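Local coordinates for protein LEOA (Escherichia coli, PDB 4AUR) that probably binds and hydrolyses GTP as a bacterial dynamin-like protein of enterotoxigenic Escherichia coli, at residues R352-D356 against D357-Y361; V366-K369 against L370-I374. All coordinates share one frame; numbering follows the deposited sequence.

Contact 1: residues R352-D356 against D357-Y361; sequences RPFMD and DELGY
Met355 O accepts amides at the last turn of helix 351-359, a wider pi-type turn at 357-359: Leu359 N comes in from above the carbonyl plane at 3.3 Å, and Gly360 N, which leaves the helix with positive phi, also reaches this oxygen, at a modelled distance too short to be taken exactly. One residue back, Glu358 N makes the regular bond to Phe354 O at 2.9 Å. The Met355 side chain, a selenomethionine, puts SE above one face of the Tyr361 ring, 5.1 Å from the centroid: a Met-aromatic contact. Arg352 meets the same ring at its edge. Its guanidinium turns a face to the rim of the tyrosine, the planes 77° apart, and Arg352 NH1 is 3.8 Å from Tyr361 CE2. Asp356 OD2 binds Arg352 NE at 2.8 Å in a salt bridge. OD2 lies in the guanidinium plane, though NE meets the carboxylate from above its plane; with the two carbonyls held by NH1, this should limit rotation of the guanidinium. Further round the helix, Phe354 CE1 rests against Glu358 CB (3.9 Å), and its CE2 side against Leu359 CD1. Tyr361 OH and Arg352 NH1 are tied to carbonyls of the Ala470-Pro472 loop. Glu358 OE2 bonds Gln342 on helix 275-343, and Phe354 and Leu359 both pack on Ile507 of helix 489-518.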
loop_
_atom_site.group_PDB
_atom_site.type_symbol
_atom_site.label_atom_id
_atom_site.label_comp_id
_atom_site.label_asym_id
_atom_site.label_seq_id
_atom_site.Cartn_x
_atom_site.Cartn_y
_atom_site.Cartn_z
ATOM N N ARG A 352 54.253 -58.205 3.368
ATOM C CA ARG A 352 53.003 -58.774 3.795
ATOM C C ARG A 352 52.445 -57.929 4.908
ATOM O O ARG A 352 51.306 -57.503 4.840
ATOM C CB ARG A 352 53.184 -60.240 4.202
ATOM C CG ARG A 352 52.020 -60.887 4.935
ATOM C CD ARG A 352 50.681 -60.799 4.211
ATOM N NE ARG A 352 49.677 -61.468 5.036
ATOM C CZ ARG A 352 49.377 -62.769 5.001
ATOM N NH1 ARG A 352 49.969 -63.595 4.146
ATOM N NH2 ARG A 352 48.456 -63.245 5.827
ATOM N N PRO A 353 53.242 -57.633 5.935
ATOM C CA PRO A 353 52.641 -56.738 6.932
ATOM C C PRO A 353 52.029 -55.509 6.300
ATOM O O PRO A 353 50.993 -55.056 6.750
ATOM C CB PRO A 353 53.818 -56.338 7.811
ATOM C CG PRO A 353 54.802 -57.426 7.659
ATOM C CD PRO A 353 54.588 -58.073 6.319
ATOM N N PHE A 354 52.668 -54.977 5.265
ATOM C CA PHE A 354 52.217 -53.762 4.626
ATOM C C PHE A 354 50.887 -53.950 3.935
ATOM O O PHE A 354 49.995 -53.173 4.151
ATOM C CB PHE A 354 53.234 -53.250 3.626
ATOM C CG PHE A 354 52.748 -52.067 2.826
ATOM C CD1 PHE A 354 52.684 -50.811 3.398
ATOM C CD2 PHE A 354 52.353 -52.218 1.501
ATOM C CE1 PHE A 354 52.253 -49.725 2.671
ATOM C CE2 PHE A 354 51.898 -51.132 0.775
ATOM C CZ PHE A 354 51.849 -49.879 1.362
HETATM N N MSE A 355 50.758 -54.990 3.122
HETATM C CA MSE A 355 49.518 -55.284 2.435
HETATM C C MSE A 355 48.386 -55.517 3.413
HETATM O O MSE A 355 47.252 -55.089 3.183
HETATM C CB MSE A 355 49.706 -56.540 1.597
HETATM C CG MSE A 355 50.744 -56.383 0.501
HETATM SE SE MSE A 355 51.194 -58.087 -0.432
HETATM C CE MSE A 355 49.560 -59.124 -0.098
ATOM N N ASP A 356 48.665 -56.223 4.505
ATOM C CA ASP A 356 47.618 -56.557 5.481
ATOM C C ASP A 356 47.064 -55.323 6.189
ATOM O O ASP A 356 45.855 -55.217 6.479
ATOM C CB ASP A 356 48.164 -57.473 6.576
ATOM C CG ASP A 356 47.867 -58.935 6.350
ATOM O OD1 ASP A 356 46.898 -59.301 5.662
ATOM O OD2 ASP A 356 48.634 -59.737 6.922
ATOM N N ASP A 357 47.976 -54.420 6.508
ATOM C CA ASP A 357 47.698 -53.401 7.492
ATOM C C ASP A 357 47.346 -52.100 6.835
ATOM O O ASP A 357 46.656 -51.297 7.441
ATOM C CB ASP A 357 48.897 -53.255 8.442
ATOM C CG ASP A 357 49.062 -54.482 9.379
ATOM O OD1 ASP A 357 48.048 -55.147 9.681
ATOM O OD2 ASP A 357 50.197 -54.784 9.802
ATOM N N GLU A 358 47.758 -51.916 5.583
ATOM C CA GLU A 358 47.502 -50.687 4.880
ATOM C C GLU A 358 46.588 -50.760 3.666
ATOM O O GLU A 358 45.871 -49.797 3.401
ATOM C CB GLU A 358 48.818 -50.096 4.498
ATOM C CG GLU A 358 49.638 -49.682 5.714
ATOM C CD GLU A 358 49.098 -48.426 6.361
ATOM O OE1 GLU A 358 47.943 -48.083 6.088
ATOM O OE2 GLU A 358 49.823 -47.765 7.122
ATOM N N LEU A 359 46.577 -51.903 2.979
ATOM C CA LEU A 359 45.848 -52.116 1.733
ATOM C C LEU A 359 44.709 -53.102 1.834
ATOM O O LEU A 359 43.645 -52.895 1.263
ATOM C CB LEU A 359 46.818 -52.689 0.710
ATOM C CG LEU A 359 47.855 -51.724 0.125
ATOM C CD1 LEU A 359 49.067 -52.429 -0.465
ATOM C CD2 LEU A 359 47.193 -50.912 -0.961
ATOM N N GLY A 360 44.957 -54.219 2.498
ATOM C CA GLY A 360 43.953 -55.265 2.677
ATOM C C GLY A 360 44.333 -56.412 1.789
ATOM O O GLY A 360 44.676 -56.180 0.665
ATOM N N TYR A 361 44.289 -57.653 2.278
ATOM C CA TYR A 361 44.735 -58.791 1.468
ATOM C C TYR A 361 43.852 -60.005 1.700
ATOM O O TYR A 361 43.836 -60.544 2.785
ATOM C CB TYR A 361 46.213 -59.084 1.769
ATOM C CG TYR A 361 46.808 -60.279 1.051
ATOM C CD1 TYR A 361 46.505 -60.564 -0.286
ATOM C CD2 TYR A 361 47.701 -61.099 1.698
ATOM C CE1 TYR A 361 47.052 -61.654 -0.934
ATOM C CE2 TYR A 361 48.253 -62.186 1.068
ATOM C CZ TYR A 361 47.929 -62.464 -0.243
ATOM O OH TYR A 361 48.506 -63.575 -0.837
#

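Contact 2: residues V366-K369 against L370-I374; sequences VGFK and LHLRI
His371 N donates to Gly367 O at 2.9 Å in a fairly straight bond (164°), the first i to i+4 link of helix 368-408, with Gly367 at the N-cap. The next bond, Leu372 N to Phe368 O, is 3.1 Å long and straighter still at 170°; the third, Arg373 N to Lys369 O, is weak. Among the side chains, Phe368 and Leu372 carry the contact. The phenyl ring, swung anti to its own amide nitrogen (chi1 -172°), turns one face to Leu372, whose CG stands 4.2 Å from the centroid in a CH-pi contact, shifted toward the rim. The two methyls lie on the same side of the ring, toward its outer carbons: Leu372 CD1 is 3.7 Å from Phe368 CE2, and Leu372 CD2 is 3.9 Å from Phe368 CZ. His371 keeps its CB beside Gly367 O (3.3 Å), and its imidazole stacks on the ring of Trp457. Arg373 runs its aliphatic stem past the Lys369 carbonyl, CG coming to 3.5 Å of that oxygen. Lys369 itself is stretched out along its whole length, and NZ makes a weak bond to Asp357 O on helix 351-359. On the buried side, Leu370 packs on Leu339 of helix 275-343 and on Leu359, while Ile374 faces Pro510 and Phe511 of helix 489-518. The whole is a helix N-terminus with glycine at the N-cap, opening one of the long helices of the dynamin-like helical domain.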
loop_
_atom_site.group_PDB
_atom_site.type_symbol
_atom_site.label_atom_id
_atom_site.label_comp_id
_atom_site.label_asym_id
_atom_site.label_seq_id
_atom_site.Cartn_x
_atom_site.Cartn_y
_atom_site.Cartn_z
ATOM N N VAL A 366 43.867 -57.722 -3.381
ATOM C CA VAL A 366 44.363 -56.603 -2.591
ATOM C C VAL A 366 43.548 -55.366 -2.868
ATOM O O VAL A 366 43.082 -55.183 -3.987
ATOM C CB VAL A 366 45.828 -56.272 -2.920
ATOM C CG1 VAL A 366 46.474 -55.551 -1.758
ATOM C CG2 VAL A 366 46.605 -57.528 -3.199
ATOM N N GLY A 367 43.367 -54.542 -1.839
ATOM C CA GLY A 367 42.805 -53.208 -1.978
ATOM C C GLY A 367 41.611 -52.849 -1.090
ATOM O O GLY A 367 41.226 -51.693 -1.018
ATOM N N PHE A 368 41.002 -53.821 -0.434
ATOM C CA PHE A 368 39.748 -53.569 0.263
ATOM C C PHE A 368 39.904 -52.563 1.382
ATOM O O PHE A 368 39.006 -51.773 1.589
ATOM C CB PHE A 368 39.175 -54.876 0.846
ATOM C CG PHE A 368 37.796 -54.744 1.403
ATOM C CD1 PHE A 368 36.730 -54.486 0.574
ATOM C CD2 PHE A 368 37.572 -54.872 2.747
ATOM C CE1 PHE A 368 35.453 -54.354 1.062
ATOM C CE2 PHE A 368 36.293 -54.731 3.263
ATOM C CZ PHE A 368 35.227 -54.475 2.414
ATOM N N LYS A 369 41.024 -52.591 2.104
ATOM C CA LYS A 369 41.179 -51.738 3.277
ATOM C C LYS A 369 41.416 -50.294 2.867
ATOM O O LYS A 369 41.002 -49.368 3.553
ATOM C CB LYS A 369 42.336 -52.205 4.155
ATOM C CG LYS A 369 42.315 -51.623 5.559
ATOM C CD LYS A 369 43.376 -52.250 6.447
ATOM C CE LYS A 369 43.158 -51.915 7.919
ATOM N NZ LYS A 369 44.056 -52.733 8.797
ATOM N N LEU A 370 42.113 -50.112 1.761
ATOM C CA LEU A 370 42.358 -48.813 1.211
ATOM C C LEU A 370 41.064 -48.267 0.669
ATOM O O LEU A 370 40.713 -47.121 0.900
ATOM C CB LEU A 370 43.333 -48.932 0.067
ATOM C CG LEU A 370 43.728 -47.605 -0.533
ATOM C CD1 LEU A 370 44.327 -46.732 0.554
ATOM C CD2 LEU A 370 44.725 -47.837 -1.635
ATOM N N HIS A 371 40.355 -49.096 -0.068
ATOM C CA HIS A 371 39.107 -48.704 -0.662
ATOM C C HIS A 371 38.141 -48.120 0.388
ATOM O O HIS A 371 37.632 -47.012 0.260
ATOM C CB HIS A 371 38.512 -49.908 -1.372
ATOM C CG HIS A 371 37.059 -49.788 -1.643
ATOM N ND1 HIS A 371 36.557 -49.007 -2.661
ATOM C CD2 HIS A 371 35.993 -50.361 -1.043
ATOM C CE1 HIS A 371 35.240 -49.106 -2.679
ATOM N NE2 HIS A 371 34.869 -49.917 -1.701
ATOM N N LEU A 372 37.930 -48.854 1.458
ATOM C CA LEU A 372 37.064 -48.381 2.507
ATOM C C LEU A 372 37.526 -47.083 3.070
ATOM O O LEU A 372 36.698 -46.330 3.533
ATOM C CB LEU A 372 37.025 -49.349 3.676
ATOM C CG LEU A 372 36.416 -50.693 3.406
ATOM C CD1 LEU A 372 36.281 -51.384 4.743
ATOM C CD2 LEU A 372 35.085 -50.545 2.697
ATOM N N ARG A 373 38.828 -46.825 3.115
ATOM C CA ARG A 373 39.234 -45.569 3.724
ATOM C C ARG A 373 39.134 -44.394 2.758
ATOM O O ARG A 373 38.698 -43.334 3.135
ATOM C CB ARG A 373 40.552 -45.643 4.503
ATOM C CG ARG A 373 41.788 -45.986 3.744
ATOM C CD ARG A 373 42.938 -46.212 4.724
ATOM N NE ARG A 373 43.239 -44.996 5.468
ATOM C CZ ARG A 373 44.417 -44.381 5.514
ATOM N NH1 ARG A 373 45.485 -44.849 4.872
ATOM N NH2 ARG A 373 44.527 -43.274 6.241
ATOM N N ILE A 374 39.463 -44.597 1.503
ATOM C CA ILE A 374 39.110 -43.627 0.494
ATOM C C ILE A 374 37.596 -43.377 0.479
ATOM O O ILE A 374 37.133 -42.238 0.410
ATOM C CB ILE A 374 39.552 -44.107 -0.888
ATOM C CG1 ILE A 374 41.076 -44.124 -0.960
ATOM C CG2 ILE A 374 38.926 -43.252 -1.998
ATOM C CD1 ILE A 374 41.618 -44.582 -2.306
#

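Contacts 1 and 2 lie at either end of a short connection between two consecutive helices: contact 1 closes helix 351-359 and contact 2 opens helix 368-408, their centres about 10 Å apart. They join directly at Leu359 O, which probably accepts hydrogen bonds from Lys369 N (2.8 Å) and Leu370 N, so the outgoing carbonyl of one helix meets the first amides of the next. Both share helices 275-343 and 489-518 as their buried backing. Both are only partly buried, contact 1 more so. Contact 1 has a salt bridge and a tyrosine with Met355 over one face and Arg352 at its edge; contact 2 has backbone bonds, an exposed Phe-Leu pair and a His371 ring stacked on Trp457.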